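Long-range contact in propionate kinase (Francisella tularensis subsp. tularensis, PDB 3KHY), which probably catalyses reversible phosphoryl transfer between ATP and acetate, giving acetyl phosphate and ADP, with magnesium as cofactor: residues H84-G89 and A139-A144. Numbering follows the deposited sequence.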
ATOM      1  N   HIS A  84     -20.607   1.175  24.172  1.00 19.92           N
ATOM      2  CA  HIS A  84     -20.945   1.180  22.754  1.00 19.44           C
ATOM      3  C   HIS A  84     -19.695   1.105  21.911  1.00 26.76           C
ATOM      4  O   HIS A  84     -18.767   1.895  22.097  1.00 21.42           O
ATOM      5  CB  HIS A  84     -21.665   2.476  22.374  1.00 22.60           C
ATOM      6  CG  HIS A  84     -22.976   2.673  23.073  1.00 24.72           C
ATOM      7  ND1 HIS A  84     -24.180   2.322  22.505  1.00 30.30           N
ATOM      8  CD2 HIS A  84     -23.269   3.192  24.289  1.00 30.53           C
ATOM      9  CE1 HIS A  84     -25.161   2.615  23.340  1.00 34.71           C
ATOM     10  NE2 HIS A  84     -24.635   3.139  24.433  1.00 34.87           N
ATOM     11  N   ARG A  85     -19.671   0.166  20.973  1.00 24.80           N
ATOM     12  CA  ARG A  85     -18.658   0.184  19.934  1.00 23.05           C
ATOM     13  C   ARG A  85     -18.950   1.359  19.021  1.00 24.31           C
ATOM     14  O   ARG A  85     -20.104   1.593  18.651  1.00 24.17           O
ATOM     15  CB  ARG A  85     -18.702  -1.115  19.124  1.00 28.62           C
ATOM     16  CG  ARG A  85     -17.560  -1.258  18.123  1.00 30.00           C
ATOM     17  CD  ARG A  85     -17.600  -2.641  17.461  1.00 29.56           C
ATOM     18  NE  ARG A  85     -16.322  -2.976  16.848  1.00 44.67           N
ATOM     19  CZ  ARG A  85     -15.520  -3.943  17.287  1.00 53.97           C
ATOM     20  NH1 ARG A  85     -15.876  -4.685  18.329  1.00 52.92           N
ATOM     21  NH2 ARG A  85     -14.369  -4.180  16.673  1.00 59.62           N
ATOM     22  N   VAL A  86     -17.910   2.119  18.686  1.00 17.71           N
ATOM     23  CA  VAL A  86     -18.000   3.143  17.667  1.00 18.42           C
ATOM     24  C   VAL A  86     -16.862   2.909  16.684  1.00 22.09           C
ATOM     25  O   VAL A  86     -15.700   2.882  17.076  1.00 20.08           O
ATOM     26  CB  VAL A  86     -17.910   4.555  18.274  1.00 21.40           C
ATOM     27  CG1 VAL A  86     -17.838   5.606  17.175  1.00 22.88           C
ATOM     28  CG2 VAL A  86     -19.115   4.808  19.183  1.00 25.64           C
ATOM     29  N   VAL A  87     -17.191   2.732  15.409  1.00 20.57           N
ATOM     30  CA  VAL A  87     -16.183   2.341  14.426  1.00 18.55           C
ATOM     31  C   VAL A  87     -15.149   3.426  14.132  1.00 17.17           C
ATOM     32  O   VAL A  87     -13.979   3.117  13.911  1.00 18.85           O
ATOM     33  CB  VAL A  87     -16.832   1.807  13.116  1.00 25.40           C
ATOM     34  CG1 VAL A  87     -17.728   0.599  13.424  1.00 26.85           C
ATOM     35  CG2 VAL A  87     -17.642   2.892  12.430  1.00 24.87           C
ATOM     36  N   HIS A  88     -15.541   4.699  14.147  1.00 14.32           N
ATOM     37  CA  HIS A  88     -14.584   5.744  13.781  1.00 19.00           C
ATOM     38  C   HIS A  88     -14.653   6.998  14.651  1.00 19.99           C
ATOM     39  O   HIS A  88     -15.678   7.675  14.683  1.00 22.95           O
ATOM     40  CB  HIS A  88     -14.740   6.118  12.305  1.00 20.78           C
ATOM     41  CG  HIS A  88     -13.460   6.516  11.643  1.00 16.44           C
ATOM     42  ND1 HIS A  88     -12.670   7.541  12.108  1.00 13.77           N
ATOM     43  CD2 HIS A  88     -12.833   6.026  10.545  1.00 18.50           C
ATOM     44  CE1 HIS A  88     -11.615   7.676  11.323  1.00 17.41           C
ATOM     45  NE2 HIS A  88     -11.690   6.768  10.366  1.00 16.94           N
ATOM     46  N   GLY A  89     -13.553   7.300  15.344  1.00 20.86           N
ATOM     47  CA  GLY A  89     -13.458   8.483  16.197  1.00 19.13           C
ATOM     48  C   GLY A  89     -12.496   9.559  15.707  1.00 23.35           C
ATOM     49  O   GLY A  89     -12.146  10.487  16.454  1.00 23.82           O
ATOM     50  N   ALA A 139     -18.294   5.250  25.094  1.00 27.93           N
ATOM     51  CA  ALA A 139     -17.992   4.948  23.695  1.00 23.62           C
ATOM     52  C   ALA A 139     -16.552   4.431  23.569  1.00 23.02           C
ATOM     53  O   ALA A 139     -15.620   5.030  24.115  1.00 22.73           O
ATOM     54  CB  ALA A 139     -18.182   6.179  22.841  1.00 24.96           C
ATOM     55  N   VAL A 140     -16.386   3.313  22.865  1.00 22.13           N
ATOM     56  CA  VAL A 140     -15.080   2.700  22.654  1.00 19.90           C
ATOM     57  C   VAL A 140     -14.834   2.616  21.147  1.00 16.81           C
ATOM     58  O   VAL A 140     -15.581   1.937  20.431  1.00 19.62           O
ATOM     59  CB  VAL A 140     -15.038   1.287  23.260  1.00 20.71           C
ATOM     60  CG1 VAL A 140     -13.662   0.653  23.062  1.00 23.80           C
ATOM     61  CG2 VAL A 140     -15.417   1.321  24.752  1.00 24.10           C
ATOM     62  N   PHE A 141     -13.790   3.291  20.676  1.00 18.19           N
ATOM     63  CA  PHE A 141     -13.577   3.516  19.243  1.00 14.68           C
ATOM     64  C   PHE A 141     -12.582   2.535  18.623  1.00 17.93           C
ATOM     65  O   PHE A 141     -11.502   2.322  19.174  1.00 17.52           O
ATOM     66  CB  PHE A 141     -13.080   4.950  19.019  1.00 17.37           C
ATOM     67  CG  PHE A 141     -13.921   5.992  19.695  1.00 21.96           C
ATOM     68  CD1 PHE A 141     -14.990   6.572  19.031  1.00 22.68           C
ATOM     69  CD2 PHE A 141     -13.661   6.369  21.004  1.00 20.86           C
ATOM     70  CE1 PHE A 141     -15.788   7.529  19.663  1.00 22.03           C
ATOM     71  CE2 PHE A 141     -14.448   7.319  21.642  1.00 21.13           C
ATOM     72  CZ  PHE A 141     -15.513   7.901  20.968  1.00 22.00           C
ATOM     73  N   ASP A 142     -12.940   1.963  17.470  1.00 17.99           N
ATOM     74  CA  ASP A 142     -12.065   1.024  16.756  1.00 17.03           C
ATOM     75  C   ASP A 142     -10.789   1.710  16.284  1.00 14.02           C
ATOM     76  O   ASP A 142      -9.825   1.046  15.907  1.00 17.23           O
ATOM     77  CB  ASP A 142     -12.767   0.443  15.523  1.00 22.11           C
ATOM     78  CG  ASP A 142     -13.955  -0.443  15.873  1.00 30.91           C
ATOM     79  OD1 ASP A 142     -14.080  -0.874  17.039  1.00 34.38           O
ATOM     80  OD2 ASP A 142     -14.770  -0.707  14.965  1.00 30.20           O
ATOM     81  N   THR A 143     -10.798   3.038  16.277  1.00 17.45           N
ATOM     82  CA  THR A 143      -9.661   3.812  15.776  1.00 14.58           C
ATOM     83  C   THR A 143      -8.752   4.340  16.891  1.00 17.87           C
ATOM     84  O   THR A 143      -7.616   4.730  16.630  1.00 20.06           O
ATOM     85  CB  THR A 143     -10.134   5.008  14.932  1.00 14.40           C
ATOM     86  OG1 THR A 143     -11.156   5.710  15.652  1.00 15.89           O
ATOM     87  CG2 THR A 143     -10.696   4.542  13.578  1.00 13.97           C
ATOM     88  N   ALA A 144      -9.234   4.342  18.130  1.00 13.09           N
ATOM     89  CA  ALA A 144      -8.513   5.025  19.219  1.00 15.88           C
ATOM     90  C   ALA A 144      -7.102   4.476  19.468  1.00 20.26           C
ATOM     91  O   ALA A 144      -6.149   5.248  19.632  1.00 17.63           O
ATOM     92  CB  ALA A 144      -9.324   4.974  20.504  1.00 19.26           C
TER
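R85 and D142 meet at the C-terminal ends of two neighbouring parallel strands, 79-86 and 137-141, in the N-terminal sheet of the actin-like ATPase (ASKHA) fold. Three backbone bonds fix the register: V140 N to H84 O, V86 N to V140 O, and D142 N to V86 O, each 2.9 Å from N to O, the last formed just where the strands end. R85 can be followed outward from CB, which lies on the same sheet face as V140. CG stands anti to the backbone N (chi1 -173°) and the chain stays extended to NE; CG passes 3.7 Å from D142 OD1, and CD runs on past the same oxygen. NE makes the salt bridge, 3.1 Å from D142 OD1, with a weak hydrogen bond to OD2. Guanidinium and carboxylate planes are turned 64° apart, so the pair is not a flat two-pronged one. CZ stays close to OD1, and NH2, still near that oxygen, forms a salt bridge with E372, a predicted magnesium ligand. R85, a predicted substrate-binding residue, thus contacts two carboxylates, those of E372 and of D142, the predicted proton donor/acceptor, consistent with an active site at the strand ends. On the sheet's other face V86 CG1 packs 3.5 Å from F141 CD1, and F93 stacks on the F141 ring. Beyond the strands, G89 N donates to T143 OG1 (2.9 Å), joining the two loops. H88 ND1 hydrogen-bonds with G90 N and NE2 with L222 O, while T143 CG2 sits over the H88 ring, 3.8 Å from its centroid and 4° off the normal, a CH-pi contact.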